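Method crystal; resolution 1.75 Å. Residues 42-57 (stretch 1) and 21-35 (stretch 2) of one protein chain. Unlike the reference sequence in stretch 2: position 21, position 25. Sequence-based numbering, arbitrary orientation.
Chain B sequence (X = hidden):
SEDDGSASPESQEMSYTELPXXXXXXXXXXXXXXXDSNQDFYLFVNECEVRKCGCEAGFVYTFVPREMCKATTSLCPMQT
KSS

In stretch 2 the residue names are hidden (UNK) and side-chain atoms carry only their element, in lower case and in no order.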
# COMPACT_ATOMS: atom_id res chain seq x y z
N TYR B 42 -11.13 23.39 0.34
CA TYR B 42 -10.08 22.45 -0.07
C TYR B 42 -10.53 21.01 0.10
O TYR B 42 -10.99 20.64 1.18
CB TYR B 42 -8.80 22.70 0.74
CG TYR B 42 -8.21 24.08 0.56
CD1 TYR B 42 -8.46 25.09 1.48
CD2 TYR B 42 -7.42 24.38 -0.55
CE1 TYR B 42 -7.92 26.37 1.31
CE2 TYR B 42 -6.90 25.66 -0.74
CZ TYR B 42 -7.15 26.66 0.20
OH TYR B 42 -6.63 27.92 0.02
N LEU B 43 -10.41 20.20 -0.97
CA LEU B 43 -10.73 18.77 -0.93
C LEU B 43 -9.42 18.02 -0.63
O LEU B 43 -8.47 18.10 -1.41
CB LEU B 43 -11.37 18.28 -2.25
CG LEU B 43 -11.98 16.87 -2.25
CD1 LEU B 43 -13.31 16.84 -1.51
CD2 LEU B 43 -12.20 16.37 -3.66
N PHE B 44 -9.32 17.41 0.55
CA PHE B 44 -8.13 16.67 0.94
C PHE B 44 -8.34 15.19 0.62
O PHE B 44 -9.47 14.73 0.59
CB PHE B 44 -7.84 16.87 2.44
CG PHE B 44 -7.12 18.14 2.81
CD1 PHE B 44 -7.81 19.34 2.94
CD2 PHE B 44 -5.75 18.14 3.05
CE1 PHE B 44 -7.14 20.52 3.29
CE2 PHE B 44 -5.09 19.31 3.42
CZ PHE B 44 -5.79 20.49 3.55
N VAL B 45 -7.25 14.43 0.34
CA VAL B 45 -7.37 13.01 -0.01
C VAL B 45 -8.05 12.14 1.08
O VAL B 45 -8.68 11.15 0.74
CB VAL B 45 -6.05 12.41 -0.54
CG1 VAL B 45 -5.68 13.05 -1.88
CG2 VAL B 45 -4.93 12.60 0.47
N ASN B 46 -7.92 12.54 2.35
CA ASN B 46 -8.54 11.88 3.51
C ASN B 46 -8.43 12.76 4.75
O ASN B 46 -7.67 13.74 4.76
CB ASN B 46 -7.93 10.48 3.77
CG ASN B 46 -6.45 10.46 4.00
OD1 ASN B 46 -5.90 11.22 4.81
ND2 ASN B 46 -5.77 9.55 3.32
N GLU B 47 -9.15 12.36 5.84
CA GLU B 47 -9.13 13.07 7.12
C GLU B 47 -7.74 13.14 7.71
O GLU B 47 -7.41 14.16 8.29
CB GLU B 47 -10.06 12.41 8.13
CG GLU B 47 -11.52 12.79 8.05
CD GLU B 47 -12.31 12.20 9.20
OE1 GLU B 47 -11.89 12.38 10.37
OE2 GLU B 47 -13.33 11.51 8.94
N CYS B 48 -6.90 12.07 7.59
CA CYS B 48 -5.54 12.10 8.13
C CYS B 48 -4.74 13.29 7.59
O CYS B 48 -4.05 13.94 8.37
CB CYS B 48 -4.80 10.79 7.89
SG CYS B 48 -3.17 10.71 8.70
N GLU B 49 -4.83 13.55 6.28
CA GLU B 49 -4.11 14.66 5.65
C GLU B 49 -4.58 16.04 6.15
O GLU B 49 -3.74 16.92 6.36
CB GLU B 49 -4.16 14.58 4.12
CG GLU B 49 -3.31 13.44 3.53
CD GLU B 49 -1.81 13.41 3.76
OE1 GLU B 49 -1.23 12.30 3.67
OE2 GLU B 49 -1.20 14.48 4.00
N VAL B 50 -5.90 16.19 6.40
CA VAL B 50 -6.46 17.44 6.94
C VAL B 50 -5.85 17.70 8.32
O VAL B 50 -5.39 18.81 8.59
CB VAL B 50 -8.01 17.46 7.06
CG1 VAL B 50 -8.49 18.86 7.39
CG2 VAL B 50 -8.69 16.95 5.81
N ARG B 51 -5.86 16.66 9.20
CA ARG B 51 -5.33 16.72 10.56
C ARG B 51 -3.84 17.06 10.59
O ARG B 51 -3.40 17.80 11.47
CB ARG B 51 -5.60 15.42 11.31
CG ARG B 51 -7.06 15.20 11.69
CD ARG B 51 -7.23 14.03 12.66
NE ARG B 51 -7.13 12.72 12.01
CZ ARG B 51 -6.05 11.93 12.07
NH1 ARG B 51 -4.97 12.32 12.73
NH2 ARG B 51 -6.05 10.76 11.45
N LYS B 52 -3.07 16.52 9.62
CA LYS B 52 -1.63 16.73 9.49
C LYS B 52 -1.37 18.22 9.23
O LYS B 52 -0.54 18.82 9.91
CB LYS B 52 -1.09 15.87 8.33
CG LYS B 52 0.43 15.94 8.15
CD LYS B 52 0.91 15.41 6.79
CE LYS B 52 0.84 13.92 6.66
NZ LYS B 52 1.19 13.45 5.29
N CYS B 53 -2.10 18.81 8.26
CA CYS B 53 -2.05 20.21 7.86
C CYS B 53 -2.34 21.11 9.07
O CYS B 53 -1.57 22.02 9.34
CB CYS B 53 -3.00 20.47 6.70
SG CYS B 53 -2.85 22.12 5.95
N GLY B 54 -3.39 20.78 9.83
CA GLY B 54 -3.76 21.51 11.04
C GLY B 54 -2.70 21.51 12.13
O GLY B 54 -2.45 22.55 12.74
N CYS B 55 -2.07 20.35 12.38
CA CYS B 55 -1.04 20.15 13.39
C CYS B 55 0.31 20.82 13.06
O CYS B 55 0.85 21.55 13.90
CB CYS B 55 -0.85 18.66 13.66
SG CYS B 55 -0.12 18.28 15.27
N GLU B 56 0.86 20.51 11.88
CA GLU B 56 2.17 20.97 11.40
C GLU B 56 2.23 22.45 11.08
O GLU B 56 3.23 23.11 11.41
CB GLU B 56 2.61 20.18 10.15
CG GLU B 56 2.94 18.71 10.41
CD GLU B 56 3.51 17.93 9.24
OE1 GLU B 56 3.34 18.34 8.07
OE2 GLU B 56 4.13 16.87 9.51
N ALA B 57 1.21 22.95 10.37
CA ALA B 57 1.16 24.33 9.88
C ALA B 57 0.32 25.30 10.72
O ALA B 57 0.40 26.52 10.50
CB ALA B 57 0.67 24.32 8.43
N UNK B 21 4.04 16.36 15.71
CA UNK B 21 2.93 16.20 14.77
C UNK B 21 3.15 15.06 13.77
O UNK B 21 4.24 14.98 13.20
s UNK B 21 1.86 18.76 15.16
c UNK B 21 2.60 17.51 14.07
N UNK B 22 2.13 14.19 13.55
CA UNK B 22 2.29 13.05 12.63
C UNK B 22 2.52 13.42 11.17
O UNK B 22 1.68 14.08 10.55
c UNK B 22 0.80 14.18 14.18
c UNK B 22 0.41 12.75 14.12
c UNK B 22 0.99 12.27 12.81
N UNK B 23 3.65 12.96 10.63
CA UNK B 23 4.12 13.24 9.27
C UNK B 23 3.67 12.25 8.21
O UNK B 23 3.76 12.56 7.02
o UNK B 23 6.23 13.07 10.52
c UNK B 23 5.64 13.34 9.26
N UNK B 24 3.21 11.06 8.61
CA UNK B 24 2.84 10.00 7.67
C UNK B 24 1.38 9.66 7.82
O UNK B 24 0.89 9.55 8.95
c UNK B 24 5.28 9.04 7.78
c UNK B 24 3.75 8.74 7.86
c UNK B 24 3.32 7.53 6.99
c UNK B 24 5.84 9.44 6.42
N UNK B 25 0.69 9.45 6.69
CA UNK B 25 -0.71 9.05 6.63
C UNK B 25 -0.92 7.79 5.78
O UNK B 25 -0.11 7.56 4.88
s UNK B 25 -1.81 11.51 7.37
c UNK B 25 -1.58 10.21 6.13
N UNK B 26 -2.00 6.99 5.99
CA UNK B 26 -2.25 5.85 5.10
C UNK B 26 -2.68 6.37 3.73
O UNK B 26 -3.23 7.47 3.65
c UNK B 26 -3.57 5.73 7.12
c UNK B 26 -3.40 5.10 5.78
c UNK B 26 -3.11 7.14 6.96
N UNK B 27 -2.45 5.59 2.67
CA UNK B 27 -2.80 6.05 1.33
C UNK B 27 -4.17 5.58 0.86
O UNK B 27 -4.35 5.08 -0.25
c UNK B 27 -1.11 8.32 -0.23
c UNK B 27 0.75 6.59 -0.21
c UNK B 27 -1.64 5.90 0.31
c UNK B 27 -0.59 7.01 0.42
N UNK B 28 -5.16 5.74 1.75
CA UNK B 28 -6.56 5.43 1.46
C UNK B 28 -7.12 6.69 0.80
O UNK B 28 -6.79 7.81 1.21
c UNK B 28 -9.48 3.75 3.29
c UNK B 28 -7.11 6.10 3.91
c UNK B 28 -7.32 5.05 2.76
c UNK B 28 -8.81 4.80 2.45
N UNK B 29 -7.92 6.52 -0.24
CA UNK B 29 -8.53 7.66 -0.89
C UNK B 29 -9.96 7.72 -0.37
O UNK B 29 -10.79 6.89 -0.72
c UNK B 29 -11.01 9.43 -4.56
c UNK B 29 -8.48 7.52 -2.43
c UNK B 29 -10.44 10.69 -4.60
c UNK B 29 -9.18 8.64 -3.17
c UNK B 29 -8.62 9.91 -3.24
c UNK B 29 -9.25 10.94 -3.93
o UNK B 29 -11.05 11.71 -5.29
c UNK B 29 -10.38 8.41 -3.85
N UNK B 30 -10.23 8.69 0.51
CA UNK B 30 -11.56 8.90 1.10
C UNK B 30 -11.70 10.43 1.23
O UNK B 30 -11.46 10.98 2.30
c UNK B 30 -11.65 8.21 2.45
N UNK B 31 -11.88 11.14 0.08
CA UNK B 31 -11.82 12.61 0.13
C UNK B 31 -12.86 13.28 1.00
O UNK B 31 -13.98 12.79 1.14
c UNK B 31 -11.85 13.03 -1.33
c UNK B 31 -12.14 10.67 -1.29
c UNK B 31 -12.47 11.93 -2.03
N UNK B 32 -12.43 14.39 1.60
CA UNK B 32 -13.22 15.20 2.53
C UNK B 32 -13.04 16.68 2.21
O UNK B 32 -11.93 17.16 1.95
c UNK B 32 -11.35 15.10 4.25
c UNK B 32 -12.83 14.87 3.99
c UNK B 32 -13.22 13.44 4.36
N UNK B 33 -14.15 17.41 2.27
CA UNK B 33 -14.16 18.84 1.98
C UNK B 33 -14.09 19.66 3.26
O UNK B 33 -14.84 19.37 4.21
s UNK B 33 -15.48 20.89 0.61
c UNK B 33 -15.40 19.17 1.16
N UNK B 34 -13.17 20.64 3.31
CA UNK B 34 -12.99 21.53 4.47
C UNK B 34 -13.06 23.00 4.03
O UNK B 34 -12.77 23.32 2.88
c UNK B 34 -11.68 19.85 5.89
c UNK B 34 -10.43 21.62 4.60
c UNK B 34 -11.72 21.28 5.34
N UNK B 35 -13.42 23.87 4.99
CA UNK B 35 -13.45 25.32 4.80
C UNK B 35 -12.40 25.88 5.73
O UNK B 35 -12.42 25.59 6.92
c UNK B 35 -14.91 27.39 4.73
o UNK B 35 -17.25 27.40 5.22
c UNK B 35 -14.83 25.92 5.10
o UNK B 35 -16.28 29.33 4.81
c UNK B 35 -16.25 28.09 4.94
O HOH W 1 -2.76 10.10 2.47
O HOH W 2 -11.25 10.43 4.95

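At position 21 one carbon leads to a sulfur 2.0 Å from C55 SG, a covalent distance: C21, whose disulfide ties the start of this stretch to the helix. At 22 three carbons close a ring onto the backbone N, and the backbone O lies 3.3 Å from K52 CG without a polar partner; this is P22, its ring leaving no N-H to satisfy. Position 23 carries one carbon and one oxygen; its CB sits 3.8 Å from E56 OE2, and its O accepts a weak hydrogen bond from K52 NZ (3.2 Å). This is S23, small and polar at a partly exposed site. Position 24 has four carbons, forked at the first with one arm two carbons long: I24, its CA-to-CB bond pointing away, apolar and buried.

Position 25 repeats the carbon-sulfur pattern, its sulfur 2.1 Å from C48 SG: C25, buried and pointing toward the helix. At 26 another ring closes onto N, a ring carbon 4.0 Å from C48 SG, while the O takes a weak hydrogen bond from N46 ND2 (3.3 Å); P26 offers that sulfur an apolar surface. Position 27 has four carbons forked at the second: L27, apolar and buried. Its CA-to-CB bond points away; the side chain's end comes nearer without contact. At 28 four carbons fork at the first, one arm longer, and the O receives the shorter bond from N46 ND2 (2.9 Å); I28 also lays a methyl against that amide.

Position 29 has one carbon, then a six-carbon ring bearing an oxygen, a ring carbon 4.5 Å from V45 CB: Y29, partly exposed. Position 30 has a single carbon, and its N donates to V45 O (2.9 Å): A30, small and exposed. At 31 a three-carbon ring closes onto N, with CB 4.0 Å from L43 CG: P31, apolar against leucine.

At 32 one carbon carries two, one 3.6 Å from V50 CG2: V32, branched and apolar. Position 33, carbon then sulfur, has CB 4.1 Å from L43 CD1: C33, buried and covalently bonded elsewhere in the structure. Position 34, forked like 32, places methyls 3.7 Å from F44 CE1 and V50 CG1: V34, filling both contacts. Position 35 has three carbons, the third with two oxygens: E35, partly exposed, as suits a carboxylate.

Antiparallel strands pair Y42 with V34 and F44 with V32 through reciprocal backbone hydrogen bonds, while both valines pack against V50. N46 caps the helix, OD1 accepting from E49 N (3.0 Å), as its ND2 holds the loop. Two disulfides staple the earlier segment to the helix.

Stretch 2 (21-35) CPSICPLIYAPVCVE
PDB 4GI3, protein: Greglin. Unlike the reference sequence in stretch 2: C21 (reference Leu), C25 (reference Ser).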